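Phycocyanobilin lyase subunit alpha (Nostoc sp. PCC 7120, PDB 5N3U) probably takes part, as one half of the CpcE/CpcF lyase, in attaching the phycocyanobilin chromophore to the phycocyanin alpha subunit, CpcA. Local coordinates at residues G222-A227 with S262-R267; L210-L215 with N237-I242; I23-L26 with S32-Y35. One frame throughout, in Å; residues are numbered along the deposited sequence.

Interaction 1. Residues G222-A227 with S262-R267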
# COMPACT_ATOMS: atom_id res chain seq x y z
N GLY A 222 -18.52 17.97 12.62
CA GLY A 222 -17.92 18.26 13.92
C GLY A 222 -18.85 17.95 15.08
O GLY A 222 -18.79 18.65 16.08
N TYR A 223 -19.67 16.90 14.99
CA TYR A 223 -20.69 16.57 15.99
C TYR A 223 -20.10 15.92 17.23
O TYR A 223 -19.90 14.70 17.29
CB TYR A 223 -21.75 15.63 15.39
CG TYR A 223 -22.95 15.26 16.28
CD1 TYR A 223 -23.76 16.24 16.89
CD2 TYR A 223 -23.31 13.92 16.44
CE1 TYR A 223 -24.86 15.87 17.68
CE2 TYR A 223 -24.42 13.56 17.18
CZ TYR A 223 -25.17 14.54 17.82
OH TYR A 223 -26.23 14.12 18.56
N LEU A 224 -19.89 16.75 18.25
CA LEU A 224 -19.16 16.35 19.48
C LEU A 224 -19.67 15.13 20.21
O LEU A 224 -18.90 14.26 20.59
CB LEU A 224 -19.07 17.51 20.46
CG LEU A 224 -18.22 17.30 21.73
CD1 LEU A 224 -16.74 17.17 21.35
CD2 LEU A 224 -18.40 18.50 22.66
N ALA A 225 -20.98 15.03 20.39
CA ALA A 225 -21.56 13.91 21.03
C ALA A 225 -21.27 12.60 20.45
O ALA A 225 -21.47 11.58 21.09
CB ALA A 225 -23.12 14.11 21.18
N ALA A 226 -20.80 12.53 19.20
CA ALA A 226 -20.45 11.23 18.63
C ALA A 226 -19.04 10.71 19.00
O ALA A 226 -18.63 9.64 18.54
CB ALA A 226 -20.56 11.32 17.10
N ALA A 227 -18.28 11.47 19.75
CA ALA A 227 -16.83 11.09 19.99
C ALA A 227 -16.57 9.65 20.43
O ALA A 227 -15.78 8.94 19.80
CB ALA A 227 -16.22 12.05 20.96
N SER A 262 -10.05 23.71 25.90
CA SER A 262 -11.22 23.25 26.68
C SER A 262 -11.09 21.80 27.06
O SER A 262 -10.38 21.04 26.41
CB SER A 262 -12.52 23.44 25.91
OG SER A 262 -12.83 22.28 25.15
N ASP A 263 -11.88 21.38 28.03
CA ASP A 263 -11.93 19.98 28.43
C ASP A 263 -12.59 19.09 27.38
O ASP A 263 -12.39 17.86 27.37
CB ASP A 263 -12.69 19.87 29.75
CG ASP A 263 -12.12 20.84 30.81
OD1 ASP A 263 -11.09 20.51 31.46
OD2 ASP A 263 -12.65 21.99 30.91
N GLN A 264 -13.40 19.70 26.52
CA GLN A 264 -13.98 18.95 25.39
C GLN A 264 -12.89 18.60 24.30
O GLN A 264 -12.86 17.53 23.81
CB GLN A 264 -15.10 19.79 24.75
CG GLN A 264 -16.29 20.08 25.67
CD GLN A 264 -17.09 18.84 26.00
OE1 GLN A 264 -16.61 17.70 25.93
NE2 GLN A 264 -18.36 19.05 26.35
N ALA A 265 -12.04 19.55 23.98
CA ALA A 265 -10.93 19.30 23.10
C ALA A 265 -10.00 18.23 23.67
O ALA A 265 -9.63 17.29 22.98
CB ALA A 265 -10.18 20.57 22.89
N ILE A 266 -9.66 18.33 24.95
CA ILE A 266 -8.84 17.34 25.58
C ILE A 266 -9.47 16.00 25.50
O ILE A 266 -8.80 15.00 25.24
CB ILE A 266 -8.58 17.67 27.08
CG1 ILE A 266 -7.61 18.83 27.15
CG2 ILE A 266 -7.94 16.52 27.82
CD1 ILE A 266 -7.68 19.65 28.46
N ARG A 267 -10.75 15.95 25.79
CA ARG A 267 -11.47 14.68 25.71
C ARG A 267 -11.32 14.00 24.31
O ARG A 267 -11.11 12.79 24.21
CB ARG A 267 -12.96 14.97 25.94
CG ARG A 267 -13.93 13.84 25.69
CD ARG A 267 -15.30 14.52 25.51
NE ARG A 267 -16.37 13.61 25.16
CZ ARG A 267 -17.59 14.03 24.79
NH1 ARG A 267 -17.87 15.33 24.73
NH2 ARG A 267 -18.50 13.15 24.42
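Leu224 and Gln264, with CA atoms 8.3 Å apart, and Ala227 and Arg267 one turn further on, with CA atoms 8.6 Å apart, set the 3-10 turn 224-226 beside the first turn of helix 263-273 at a spacing that side chains must fill. Leu224 does most of this. Its CG stands opposite the backbone N (chi1 -174°), which carries the branched end across to the helix, where CD2 lies against the amide of Gln264, 3.6 Å from its CD. The two side chains meet at about a right angle. Arg267 reaches back the other way as an extended chain, its NH1 3.6 Å from Leu224 CG in an oblique approach, while the methyl of Ala227 covers one face of the guanidinium, with CB 4.3 Å from NH2. No hydrogen bond joins the two segments. Arg267 NH1 donates to Gln264 OE1 within its own helix over 2.9 Å; the oxygen lies at the guanidinium edge, nearly in its plane, but the donor is tilted 35° from the carbonyl plane of the amide. Leu224 therefore meets the amide and the guanidinium as a hydrogen-bonded pair. Arg267 NE reaches across to a salt bridge with Glu228, the residue just after 222-227. The backbone of the first helical turn is capped by Ser262, whose OG accepts from Ala265 N at 3.1 Å and 169° and, weakly, from Gln264 N. Ala227 also packs on Leu247 of helix 237-250 and Leu271 of helix 263-273. The contact thus joins the turn between helices 208-221 and 227-232 to the capped start of helix 263-273, consistent with the successive helix packing of a HEAT-type alpha-solenoid.

Interaction 2. Residues L210-L215 with N237-I242; sequences LRRVAL and NSFKLI
The ring of Phe239 lies against helix 208-221, with the stem of Arg212 over one face. Arg212 CG sits 4.0 Å from the ring centroid and 13° off the normal, a CH-pi contact, and CD and NE continue the run toward the rim, NE ending 3.7 Å from CE2. The chain is extended from CG to NE, so it stays with the ring along its length, and the guanidinium plane is turned only 24° from that of the ring. Leu215 supplies the other half of the contact: its CD1 packs on Phe239 CB at 3.7 Å, the two side chains crossing at about a right angle, and the same methyl lies 4.4 Å from CG of Lys240. Between the two short segments the helix axes come within 9.3 Å at an angle of 24°, the near-parallel stacking of helices separated by one intervening helix that is characteristic of HEAT-type alpha-solenoids. The charged end of Arg212 is claimed from outside the two segments, by salt bridges from NH1 to Asp72 of a neighbouring Phycocyanobilin lyase subunit beta chain and from NH2 to Glu236. An alanine in place of Phe239 would keep the CB that Leu215 touches but would probably leave the Arg212 stem without the ring face it lies on, opening a gap between the helices. Tyr74 of that same beta chain meets the Phe239 ring edge-to-face, and Val6 of the second copy of this protein packs on Phe239.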
# COMPACT_ATOMS: atom_id res chain seq x y z
N LEU A 210 -20.44 2.00 4.83
CA LEU A 210 -21.38 2.99 5.31
C LEU A 210 -20.81 3.59 6.58
O LEU A 210 -20.87 4.76 6.78
CB LEU A 210 -22.74 2.38 5.59
CG LEU A 210 -23.79 2.82 4.59
CD1 LEU A 210 -25.16 2.25 4.86
CD2 LEU A 210 -23.85 4.32 4.57
N ARG A 211 -20.26 2.75 7.44
CA ARG A 211 -19.54 3.22 8.63
C ARG A 211 -18.45 4.22 8.26
O ARG A 211 -18.30 5.31 8.87
CB ARG A 211 -19.01 2.02 9.40
CG ARG A 211 -20.08 1.08 9.90
CD ARG A 211 -19.72 0.22 11.10
NE ARG A 211 -18.76 -0.80 10.77
CZ ARG A 211 -18.99 -2.02 10.29
NH1 ARG A 211 -20.20 -2.49 10.12
NH2 ARG A 211 -17.95 -2.78 9.98
N ARG A 212 -17.73 3.97 7.17
CA ARG A 212 -16.67 4.86 6.76
C ARG A 212 -17.19 6.17 6.33
O ARG A 212 -16.67 7.23 6.65
CB ARG A 212 -15.78 4.24 5.64
CG ARG A 212 -15.07 2.96 6.05
CD ARG A 212 -14.43 2.41 4.78
NE ARG A 212 -13.53 1.31 5.02
CZ ARG A 212 -13.16 0.42 4.08
NH1 ARG A 212 -13.69 0.44 2.87
NH2 ARG A 212 -12.29 -0.50 4.36
N VAL A 213 -18.25 6.13 5.57
CA VAL A 213 -18.92 7.35 5.14
C VAL A 213 -19.45 8.14 6.37
O VAL A 213 -19.25 9.36 6.45
CB VAL A 213 -20.09 7.01 4.18
CG1 VAL A 213 -21.04 8.19 4.08
CG2 VAL A 213 -19.49 6.65 2.81
N ALA A 214 -20.06 7.45 7.30
CA ALA A 214 -20.60 8.13 8.48
C ALA A 214 -19.46 8.82 9.28
O ALA A 214 -19.60 9.95 9.75
CB ALA A 214 -21.33 7.13 9.32
N LEU A 215 -18.31 8.14 9.38
CA LEU A 215 -17.15 8.75 9.98
C LEU A 215 -16.73 10.01 9.32
O LEU A 215 -16.50 11.04 10.00
CB LEU A 215 -15.98 7.75 10.10
CG LEU A 215 -16.23 6.72 11.12
CD1 LEU A 215 -15.32 5.47 11.01
CD2 LEU A 215 -16.16 7.36 12.51
N ASN A 237 -8.69 2.83 11.96
CA ASN A 237 -8.30 4.03 12.71
C ASN A 237 -8.15 5.24 11.92
O ASN A 237 -8.45 6.32 12.39
CB ASN A 237 -7.01 3.74 13.48
CG ASN A 237 -7.23 2.75 14.59
OD1 ASN A 237 -8.35 2.53 15.01
ND2 ASN A 237 -6.17 2.17 15.06
N SER A 238 -7.64 5.11 10.70
CA SER A 238 -7.57 6.24 9.85
C SER A 238 -8.84 7.03 9.72
O SER A 238 -8.81 8.25 9.70
CB SER A 238 -7.08 5.82 8.46
OG SER A 238 -5.68 5.64 8.53
N PHE A 239 -9.94 6.35 9.50
CA PHE A 239 -11.23 7.06 9.41
C PHE A 239 -11.65 7.61 10.79
O PHE A 239 -12.21 8.69 10.89
CB PHE A 239 -12.29 6.11 8.95
CG PHE A 239 -12.12 5.72 7.54
CD1 PHE A 239 -12.49 6.62 6.53
CD2 PHE A 239 -11.54 4.48 7.21
CE1 PHE A 239 -12.30 6.25 5.15
CE2 PHE A 239 -11.34 4.12 5.86
CZ PHE A 239 -11.69 5.02 4.84
N LYS A 240 -11.40 6.84 11.83
CA LYS A 240 -11.69 7.36 13.17
C LYS A 240 -10.96 8.63 13.47
O LYS A 240 -11.53 9.60 14.00
CB LYS A 240 -11.41 6.33 14.24
CG LYS A 240 -12.26 5.10 14.10
CD LYS A 240 -11.98 4.23 15.30
CE LYS A 240 -12.49 2.89 15.13
NZ LYS A 240 -12.63 2.20 16.45
N LEU A 241 -9.67 8.70 13.09
CA LEU A 241 -8.90 9.88 13.38
C LEU A 241 -9.33 11.05 12.60
O LEU A 241 -9.26 12.23 13.10
CB LEU A 241 -7.38 9.60 13.12
CG LEU A 241 -6.72 8.67 14.12
CD1 LEU A 241 -5.42 8.18 13.52
CD2 LEU A 241 -6.48 9.51 15.40
N ILE A 242 -9.76 10.82 11.36
CA ILE A 242 -10.27 11.97 10.57
C ILE A 242 -11.56 12.51 11.17
O ILE A 242 -11.75 13.70 11.20
CB ILE A 242 -10.56 11.56 9.10
CG1 ILE A 242 -9.29 11.25 8.38
CG2 ILE A 242 -11.29 12.68 8.35
CD1 ILE A 242 -8.39 12.45 8.31

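Interaction 3. Residues I23-L26 with S32-Y35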
# COMPACT_ATOMS: atom_id res chain seq x y z
N ILE A 23 1.80 18.26 -16.49
CA ILE A 23 1.03 19.31 -17.16
C ILE A 23 1.16 19.20 -18.61
O ILE A 23 0.13 19.22 -19.29
CB ILE A 23 1.39 20.72 -16.70
CG1 ILE A 23 0.97 20.91 -15.24
CG2 ILE A 23 0.64 21.73 -17.53
CD1 ILE A 23 1.71 21.99 -14.52
N ALA A 24 2.40 19.03 -19.12
CA ALA A 24 2.54 18.82 -20.60
C ALA A 24 1.78 17.63 -21.16
O ALA A 24 1.09 17.67 -22.22
CB ALA A 24 4.01 18.68 -20.93
N ASN A 25 1.91 16.52 -20.45
CA ASN A 25 1.23 15.31 -20.85
C ASN A 25 -0.29 15.46 -20.94
O ASN A 25 -0.92 14.68 -21.63
CB ASN A 25 1.60 14.18 -19.89
CG ASN A 25 3.03 13.64 -20.10
OD1 ASN A 25 3.65 13.83 -21.13
ND2 ASN A 25 3.52 12.93 -19.13
N LEU A 26 -0.89 16.46 -20.32
CA LEU A 26 -2.35 16.72 -20.58
C LEU A 26 -2.73 16.95 -22.04
O LEU A 26 -3.87 16.69 -22.43
CB LEU A 26 -2.91 17.85 -19.72
CG LEU A 26 -3.00 17.44 -18.24
CD1 LEU A 26 -3.34 18.62 -17.36
CD2 LEU A 26 -4.12 16.42 -18.09
N SER A 32 -4.22 7.82 -22.94
CA SER A 32 -3.99 7.17 -21.66
C SER A 32 -3.07 7.97 -20.77
O SER A 32 -3.22 8.01 -19.57
CB SER A 32 -3.46 5.77 -21.85
OG SER A 32 -4.53 4.97 -22.27
N LEU A 33 -2.09 8.58 -21.39
CA LEU A 33 -1.13 9.39 -20.73
C LEU A 33 -1.78 10.68 -20.22
O LEU A 33 -1.48 11.11 -19.10
CB LEU A 33 0.04 9.66 -21.67
CG LEU A 33 1.23 10.41 -21.06
CD1 LEU A 33 1.87 9.67 -19.90
CD2 LEU A 33 2.32 10.70 -22.11
N ARG A 34 -2.65 11.29 -21.02
CA ARG A 34 -3.42 12.43 -20.49
C ARG A 34 -4.22 12.00 -19.23
O ARG A 34 -4.29 12.73 -18.25
CB ARG A 34 -4.48 12.87 -21.50
CG ARG A 34 -3.94 13.33 -22.81
CD ARG A 34 -5.12 13.81 -23.64
NE ARG A 34 -4.62 14.51 -24.81
CZ ARG A 34 -5.35 15.27 -25.62
NH1 ARG A 34 -6.65 15.49 -25.40
NH2 ARG A 34 -4.74 15.84 -26.66
N TYR A 35 -4.90 10.86 -19.33
CA TYR A 35 -5.75 10.35 -18.23
C TYR A 35 -4.91 10.16 -16.98
O TYR A 35 -5.29 10.55 -15.92
CB TYR A 35 -6.43 9.07 -18.70
CG TYR A 35 -7.37 8.40 -17.76
CD1 TYR A 35 -8.71 8.78 -17.72
CD2 TYR A 35 -6.95 7.38 -16.89
CE1 TYR A 35 -9.60 8.18 -16.85
CE2 TYR A 35 -7.88 6.72 -16.03
CZ TYR A 35 -9.17 7.12 -16.03
OH TYR A 35 -10.11 6.59 -15.19
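Asn25 lays its side-chain amide against the branched end of Leu33, with OD1 3.5 Å from CD2 and ND2 3.7 Å from CD1, so that each methyl meets a different end of the amide. With chi1 of Leu33 at -174°, CG sits beside the carbonyl carbon and the methyls swing back to Asn25. Beside them Arg34 passes along two consecutive carbonyls. Its CG lies 3.5 Å from Asn25 O, and its CA makes a CA-H...O contact with the same oxygen. Leu26 O stands over one face of the guanidinium, 3.3 Å from NE, at an angle too poor for a hydrogen bond; NE bonds instead to Ser28 O in the connection between the helices, which helps to hold the arginine along this course. On the inner side Leu26 CD2 reaches Arg34 O at 3.7 Å, and the side chain also packs on Ala38 and Leu41 of helix 31-43 and on Ala54 and Leu55 of helix 49-58. Phe144 of a Phycocyanobilin lyase subunit beta chain packs on Leu33. Two helices joined by a short connection and packed at their near ends are consistent with a helical hairpin, the second helix falling in the region of the HEAT-like repeat near the N-terminus.

How the interactions relate
Interactions 1 and 2 are neighbours in the C-terminal part of the solenoid: their centres lie 16 Å apart, and their nearest atoms, about 7 Å apart, do not touch. Their segments alternate along the chain: helix 208-221 packs on helix 237-250, and the turn after it on helix 263-273, the next helix in the chain. Interaction 3 closes before either opens and sits at the N-terminal end, its centre 33 Å from that of interaction 2 and 44 Å from that of interaction 1, on the opposite side of the chain's centre from the latter. Residues of beta-subunit chains approach all three, two such chains and the second copy of this protein meeting at interaction 2, in keeping with a lyase formed by CpcE and CpcF together.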